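Local coordinates for periplasmic binding protein/LacI transcriptional regulator (Burkholderia graminis C4D1M, PDB 5HQJ) that binds D-arabinose in the cleft between its two lobes and probably serves as the solute-binding component of an ABC transporter, at residues M143-T157 and T204-S218. Sequence-based numbering, arbitrary orientation.
Sequences MGKALNGQGEVAIIT and TLRAHPNLKGIFGVS. With 64K (alpha-D-arabinopyranose), chain B.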
loop_
_atom_site.group_PDB
_atom_site.type_symbol
_atom_site.label_atom_id
_atom_site.label_comp_id
_atom_site.label_asym_id
_atom_site.label_seq_id
_atom_site.Cartn_x
_atom_site.Cartn_y
_atom_site.Cartn_z
HETATM N N MSE A 143 11.813 -15.142 1.495
HETATM C CA MSE A 143 11.284 -16.396 1.032
HETATM C C MSE A 143 12.361 -17.398 0.601
HETATM O O MSE A 143 12.288 -18.573 0.925
HETATM C CB MSE A 143 10.314 -16.137 -0.136
HETATM C CG MSE A 143 9.620 -17.406 -0.628
HETATM SE SE MSE A 143 8.242 -17.997 0.635
HETATM C CE MSE A 143 6.818 -16.695 0.313
ATOM N N GLY A 144 13.354 -16.926 -0.148
ATOM C CA GLY A 144 14.390 -17.780 -0.678
ATOM C C GLY A 144 15.170 -18.441 0.436
ATOM O O GLY A 144 15.456 -19.634 0.369
ATOM N N LYS A 145 15.453 -17.678 1.477
ATOM C CA LYS A 145 16.141 -18.205 2.655
ATOM C C LYS A 145 15.232 -19.216 3.363
ATOM O O LYS A 145 15.627 -20.363 3.646
ATOM C CB LYS A 145 16.547 -17.052 3.563
ATOM C CG LYS A 145 17.390 -17.420 4.762
ATOM C CD LYS A 145 17.758 -16.138 5.515
ATOM C CE LYS A 145 18.804 -16.353 6.597
ATOM N NZ LYS A 145 18.384 -17.343 7.623
ATOM N N ALA A 146 13.975 -18.840 3.569
ATOM C CA ALA A 146 13.045 -19.728 4.269
ATOM C C ALA A 146 12.819 -21.064 3.579
ATOM O O ALA A 146 12.655 -22.089 4.255
ATOM C CB ALA A 146 11.714 -19.025 4.476
ATOM N N LEU A 147 12.779 -21.059 2.240
ATOM C CA LEU A 147 12.593 -22.269 1.456
ATOM C C LEU A 147 13.907 -22.991 1.104
ATOM O O LEU A 147 13.878 -23.998 0.410
ATOM C CB LEU A 147 11.826 -21.927 0.167
ATOM C CG LEU A 147 10.414 -21.383 0.384
ATOM C CD1 LEU A 147 9.754 -21.147 -1.008
ATOM C CD2 LEU A 147 9.588 -22.340 1.212
ATOM N N ASN A 148 15.049 -22.459 1.569
ATOM C CA ASN A 148 16.341 -23.014 1.175
ATOM C C ASN A 148 16.419 -23.107 -0.344
ATOM O O ASN A 148 16.922 -24.095 -0.898
ATOM C CB ASN A 148 16.559 -24.394 1.810
ATOM C CG ASN A 148 16.342 -24.383 3.309
ATOM O OD1 ASN A 148 17.080 -23.734 4.050
ATOM N ND2 ASN A 148 15.330 -25.110 3.766
ATOM N N GLY A 149 15.924 -22.059 -1.003
ATOM C CA GLY A 149 15.978 -21.943 -2.449
ATOM C C GLY A 149 15.168 -22.947 -3.258
ATOM O O GLY A 149 15.408 -23.153 -4.469
ATOM N N GLN A 150 14.162 -23.573 -2.637
ATOM C CA GLN A 150 13.449 -24.643 -3.250
ATOM C C GLN A 150 11.928 -24.506 -3.131
ATOM O O GLN A 150 11.436 -24.349 -2.014
ATOM C CB GLN A 150 13.808 -25.966 -2.594
ATOM C CG GLN A 150 13.902 -27.063 -3.554
ATOM C CD GLN A 150 15.068 -26.853 -4.460
ATOM O OE1 GLN A 150 16.164 -26.494 -4.030
ATOM N NE2 GLN A 150 14.833 -27.031 -5.731
ATOM N N GLY A 151 11.185 -24.591 -4.237
ATOM C CA GLY A 151 9.744 -24.665 -4.136
ATOM C C GLY A 151 8.925 -23.829 -5.113
ATOM O O GLY A 151 9.369 -22.761 -5.560
ATOM N N GLU A 152 7.720 -24.288 -5.401
ATOM C CA GLU A 152 6.731 -23.505 -6.091
ATOM C C GLU A 152 6.164 -22.443 -5.179
ATOM O O GLU A 152 5.875 -22.721 -4.020
ATOM C CB GLU A 152 5.564 -24.381 -6.559
ATOM C CG GLU A 152 6.006 -25.403 -7.582
ATOM C CD GLU A 152 4.901 -26.346 -8.022
ATOM O OE1 GLU A 152 3.817 -26.357 -7.403
ATOM O OE2 GLU A 152 5.136 -27.082 -9.001
ATOM N N VAL A 153 5.994 -21.243 -5.707
ATOM C CA VAL A 153 5.373 -20.147 -4.981
ATOM C C VAL A 153 4.316 -19.435 -5.796
ATOM O O VAL A 153 4.326 -19.460 -7.035
ATOM C CB VAL A 153 6.416 -19.106 -4.522
ATOM C CG1 VAL A 153 7.420 -19.742 -3.578
ATOM C CG2 VAL A 153 7.097 -18.440 -5.693
ATOM N N ALA A 154 3.391 -18.793 -5.097
ATOM C CA ALA A 154 2.314 -17.991 -5.693
ATOM C C ALA A 154 2.329 -16.572 -5.142
ATOM O O ALA A 154 2.757 -16.337 -4.016
ATOM C CB ALA A 154 0.940 -18.627 -5.463
ATOM N N ILE A 155 1.897 -15.628 -5.972
ATOM C CA ILE A 155 1.816 -14.224 -5.636
ATOM C C ILE A 155 0.388 -13.756 -5.792
ATOM O O ILE A 155 -0.225 -13.923 -6.865
ATOM C CB ILE A 155 2.751 -13.354 -6.544
ATOM C CG1 ILE A 155 4.183 -13.852 -6.510
ATOM C CG2 ILE A 155 2.594 -11.827 -6.154
ATOM C CD1 ILE A 155 5.103 -13.095 -7.477
ATOM N N ILE A 156 -0.158 -13.200 -4.711
ATOM C CA ILE A 156 -1.548 -12.703 -4.655
ATOM C C ILE A 156 -1.481 -11.200 -4.561
ATOM O O ILE A 156 -0.851 -10.666 -3.623
ATOM C CB ILE A 156 -2.329 -13.296 -3.459
ATOM C CG1 ILE A 156 -2.201 -14.828 -3.418
ATOM C CG2 ILE A 156 -3.760 -12.864 -3.495
ATOM C CD1 ILE A 156 -2.670 -15.545 -4.654
ATOM N N THR A 157 -2.111 -10.498 -5.505
ATOM C CA THR A 157 -2.070 -9.049 -5.487
ATOM C C THR A 157 -3.462 -8.480 -5.339
ATOM O O THR A 157 -4.421 -9.234 -5.166
ATOM C CB THR A 157 -1.330 -8.509 -6.743
ATOM O OG1 THR A 157 -1.172 -7.092 -6.575
ATOM C CG2 THR A 157 -2.032 -8.863 -8.086
ATOM N N THR A 204 -5.733 -21.663 -5.803
ATOM C CA THR A 204 -4.297 -21.885 -5.814
ATOM C C THR A 204 -3.854 -23.151 -5.102
ATOM O O THR A 204 -3.020 -23.923 -5.608
ATOM C CB THR A 204 -3.552 -20.699 -5.149
ATOM O OG1 THR A 204 -3.986 -19.470 -5.729
ATOM C CG2 THR A 204 -2.029 -20.860 -5.291
ATOM N N LEU A 205 -4.399 -23.372 -3.899
ATOM C CA LEU A 205 -3.978 -24.488 -3.091
ATOM C C LEU A 205 -4.450 -25.802 -3.707
ATOM O O LEU A 205 -3.764 -26.802 -3.592
ATOM C CB LEU A 205 -4.508 -24.346 -1.658
ATOM C CG LEU A 205 -4.053 -23.094 -0.889
ATOM C CD1 LEU A 205 -4.661 -23.119 0.522
ATOM C CD2 LEU A 205 -2.582 -22.972 -0.848
ATOM N N ARG A 206 -5.608 -25.777 -4.366
ATOM C CA ARG A 206 -6.105 -26.982 -5.011
ATOM C C ARG A 206 -5.267 -27.358 -6.220
ATOM O O ARG A 206 -4.969 -28.532 -6.446
ATOM C CB ARG A 206 -7.565 -26.804 -5.425
ATOM C CG ARG A 206 -8.526 -26.720 -4.254
ATOM C CD ARG A 206 -9.971 -26.563 -4.703
ATOM N NE ARG A 206 -10.867 -26.348 -3.560
ATOM C CZ ARG A 206 -11.688 -25.312 -3.407
ATOM N NH1 ARG A 206 -11.792 -24.362 -4.330
ATOM N NH2 ARG A 206 -12.435 -25.241 -2.319
ATOM N N ALA A 207 -4.871 -26.347 -6.998
ATOM C CA ALA A 207 -4.072 -26.591 -8.201
ATOM C C ALA A 207 -2.629 -27.011 -7.899
ATOM O O ALA A 207 -2.023 -27.755 -8.664
ATOM C CB ALA A 207 -4.076 -25.379 -9.055
ATOM N N HIS A 208 -2.083 -26.534 -6.786
ATOM C CA HIS A 208 -0.698 -26.824 -6.419
ATOM C C HIS A 208 -0.512 -27.476 -5.075
ATOM O O HIS A 208 -0.134 -26.806 -4.132
ATOM C CB HIS A 208 0.100 -25.507 -6.463
ATOM C CG HIS A 208 -0.119 -24.748 -7.727
ATOM N ND1 HIS A 208 0.466 -25.124 -8.913
ATOM C CD2 HIS A 208 -0.908 -23.681 -8.011
ATOM C CE1 HIS A 208 0.057 -24.309 -9.872
ATOM N NE2 HIS A 208 -0.757 -23.419 -9.349
ATOM N N PRO A 209 -0.726 -28.809 -4.973
ATOM C CA PRO A 209 -0.584 -29.435 -3.647
ATOM C C PRO A 209 0.846 -29.417 -3.100
ATOM O O PRO A 209 1.017 -29.563 -1.879
ATOM C CB PRO A 209 -1.059 -30.872 -3.889
ATOM C CG PRO A 209 -0.814 -31.107 -5.336
ATOM C CD PRO A 209 -1.092 -29.788 -6.009
ATOM N N ASN A 210 1.832 -29.209 -3.955
ATOM C CA ASN A 210 3.221 -29.070 -3.512
ATOM C C ASN A 210 3.703 -27.607 -3.471
ATOM O O ASN A 210 4.899 -27.333 -3.427
ATOM C CB ASN A 210 4.128 -29.893 -4.424
ATOM C CG ASN A 210 5.305 -30.506 -3.689
ATOM O OD1 ASN A 210 5.278 -30.687 -2.471
ATOM N ND2 ASN A 210 6.347 -30.835 -4.432
ATOM N N LEU A 211 2.766 -26.670 -3.495
ATOM C CA LEU A 211 3.082 -25.254 -3.232
ATOM C C LEU A 211 3.879 -25.150 -1.928
ATOM O O LEU A 211 3.588 -25.842 -0.961
ATOM C CB LEU A 211 1.780 -24.441 -3.147
ATOM C CG LEU A 211 1.945 -22.925 -3.286
ATOM C CD1 LEU A 211 2.347 -22.515 -4.662
ATOM C CD2 LEU A 211 0.603 -22.253 -2.911
ATOM N N LYS A 212 4.891 -24.311 -1.898
ATOM C CA LYS A 212 5.754 -24.154 -0.739
ATOM C C LYS A 212 5.668 -22.784 -0.148
ATOM O O LYS A 212 6.007 -22.588 1.007
ATOM C CB LYS A 212 7.210 -24.449 -1.087
ATOM C CG LYS A 212 7.429 -25.910 -1.504
ATOM C CD LYS A 212 7.144 -26.897 -0.379
ATOM C CE LYS A 212 7.137 -28.324 -0.891
ATOM N NZ LYS A 212 5.811 -28.964 -0.682
ATOM N N GLY A 213 5.281 -21.788 -0.953
ATOM C CA GLY A 213 5.154 -20.445 -0.440
ATOM C C GLY A 213 4.096 -19.578 -1.113
ATOM O O GLY A 213 3.779 -19.757 -2.282
ATOM N N ILE A 214 3.589 -18.593 -0.380
ATOM C CA ILE A 214 2.707 -17.564 -0.908
ATOM C C ILE A 214 3.161 -16.176 -0.463
ATOM O O ILE A 214 3.429 -15.935 0.712
ATOM C CB ILE A 214 1.236 -17.741 -0.471
ATOM C CG1 ILE A 214 0.726 -19.111 -0.862
ATOM C CG2 ILE A 214 0.353 -16.597 -1.048
ATOM C CD1 ILE A 214 -0.722 -19.428 -0.345
ATOM N N PHE A 215 3.152 -15.250 -1.394
ATOM C CA PHE A 215 3.335 -13.819 -1.117
ATOM C C PHE A 215 2.012 -13.077 -1.260
ATOM O O PHE A 215 1.372 -13.177 -2.336
ATOM C CB PHE A 215 4.261 -13.142 -2.112
ATOM C CG PHE A 215 5.644 -13.707 -2.228
ATOM C CD1 PHE A 215 5.905 -14.791 -3.063
ATOM C CD2 PHE A 215 6.739 -13.084 -1.608
ATOM C CE1 PHE A 215 7.207 -15.289 -3.219
ATOM C CE2 PHE A 215 8.006 -13.587 -1.767
ATOM C CZ PHE A 215 8.248 -14.670 -2.579
ATOM N N GLY A 216 1.628 -12.303 -0.256
ATOM C CA GLY A 216 0.502 -11.403 -0.381
ATOM C C GLY A 216 1.068 -9.998 -0.428
ATOM O O GLY A 216 1.660 -9.555 0.551
ATOM N N VAL A 217 0.987 -9.327 -1.578
ATOM C CA VAL A 217 1.614 -8.030 -1.734
ATOM C C VAL A 217 0.636 -6.861 -1.480
ATOM O O VAL A 217 1.034 -5.687 -1.576
ATOM C CB VAL A 217 2.260 -7.848 -3.131
ATOM C CG1 VAL A 217 3.434 -8.832 -3.278
ATOM C CG2 VAL A 217 1.217 -7.912 -4.307
ATOM N N SER A 218 -0.633 -7.173 -1.203
ATOM C CA SER A 218 -1.637 -6.171 -0.842
ATOM C C SER A 218 -2.293 -6.550 0.501
ATOM O O SER A 218 -2.085 -7.632 1.004
ATOM C CB SER A 218 -2.678 -6.029 -1.943
ATOM O OG SER A 218 -3.502 -7.161 -1.976
HETATM O O2 64K B . 0.296 0.212 0.092
HETATM C C2 64K B . -0.936 -0.515 -0.238
HETATM C C3 64K B . -1.274 -1.375 0.937
HETATM O O3 64K B . -0.400 -2.481 0.955
HETATM C C4 64K B . -2.683 -1.951 0.839
HETATM O O4 64K B . -2.799 -2.915 -0.223
HETATM C C5 64K B . -3.638 -0.878 0.568
HETATM O O5 64K B . -3.319 -0.280 -0.712
HETATM C C1 64K B . -2.045 0.463 -0.509
HETATM O O1 64K B . -1.753 1.147 -1.666
HETATM O O HOH W 1 7.282 -27.214 -4.794
HETATM O O HOH W 2 5.738 -29.965 -7.316
HETATM O O HOH W 3 2.375 -26.142 -10.488
HETATM O O HOH W 4 -2.443 -9.569 -1.478
#
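Parallel strands 150-156 and 211-216 lie side by side in the Rossmann-like sheet of one lobe of this type I periplasmic binding protein, Val153 pairing with Gly213 and Ile155 with Phe215. Phe215 N donates to Ala154 O (2.9 Å) and Ile156 N to Phe215 O (2.8 Å), both almost straight (171° and 173°). Near the start of the pairing, Glu152 O takes two donors, Lys212 N at 2.8 Å and Gly213 N at 3.3 Å. On the face bearing Phe215, selenomethionine Met143 reaches back from helix 132-146. With CG anti to the backbone N (chi1 -176°) and two bends beyond, its chain curls so that CE sits over the centre of the Phe215 ring, 3.7 Å from the centroid, a CH-pi contact; SE stands obliquely to the ring in a Met-aromatic contact. Ala154 O lies in the ring plane at its edge, and Ile172 of helix 163-176 also touches Phe215. Gly213 leaves room for this chain, its CA 4.1 Å from Met143 SE. On the other face, Ala154 CB meets Thr204 CG2 of helix 194-207 at 3.7 Å, while Thr204 OG1 bonds to Glu186. Straight backbone bonds thus join the strands, with Met143 and Thr204 packing on opposite faces. The loop after strand 211-216 brings Ser218, whose OG bonds to Asp192, to the sugar, its CA 3.5 Å from arabinose O4, and one water ties its N to Ile156 O.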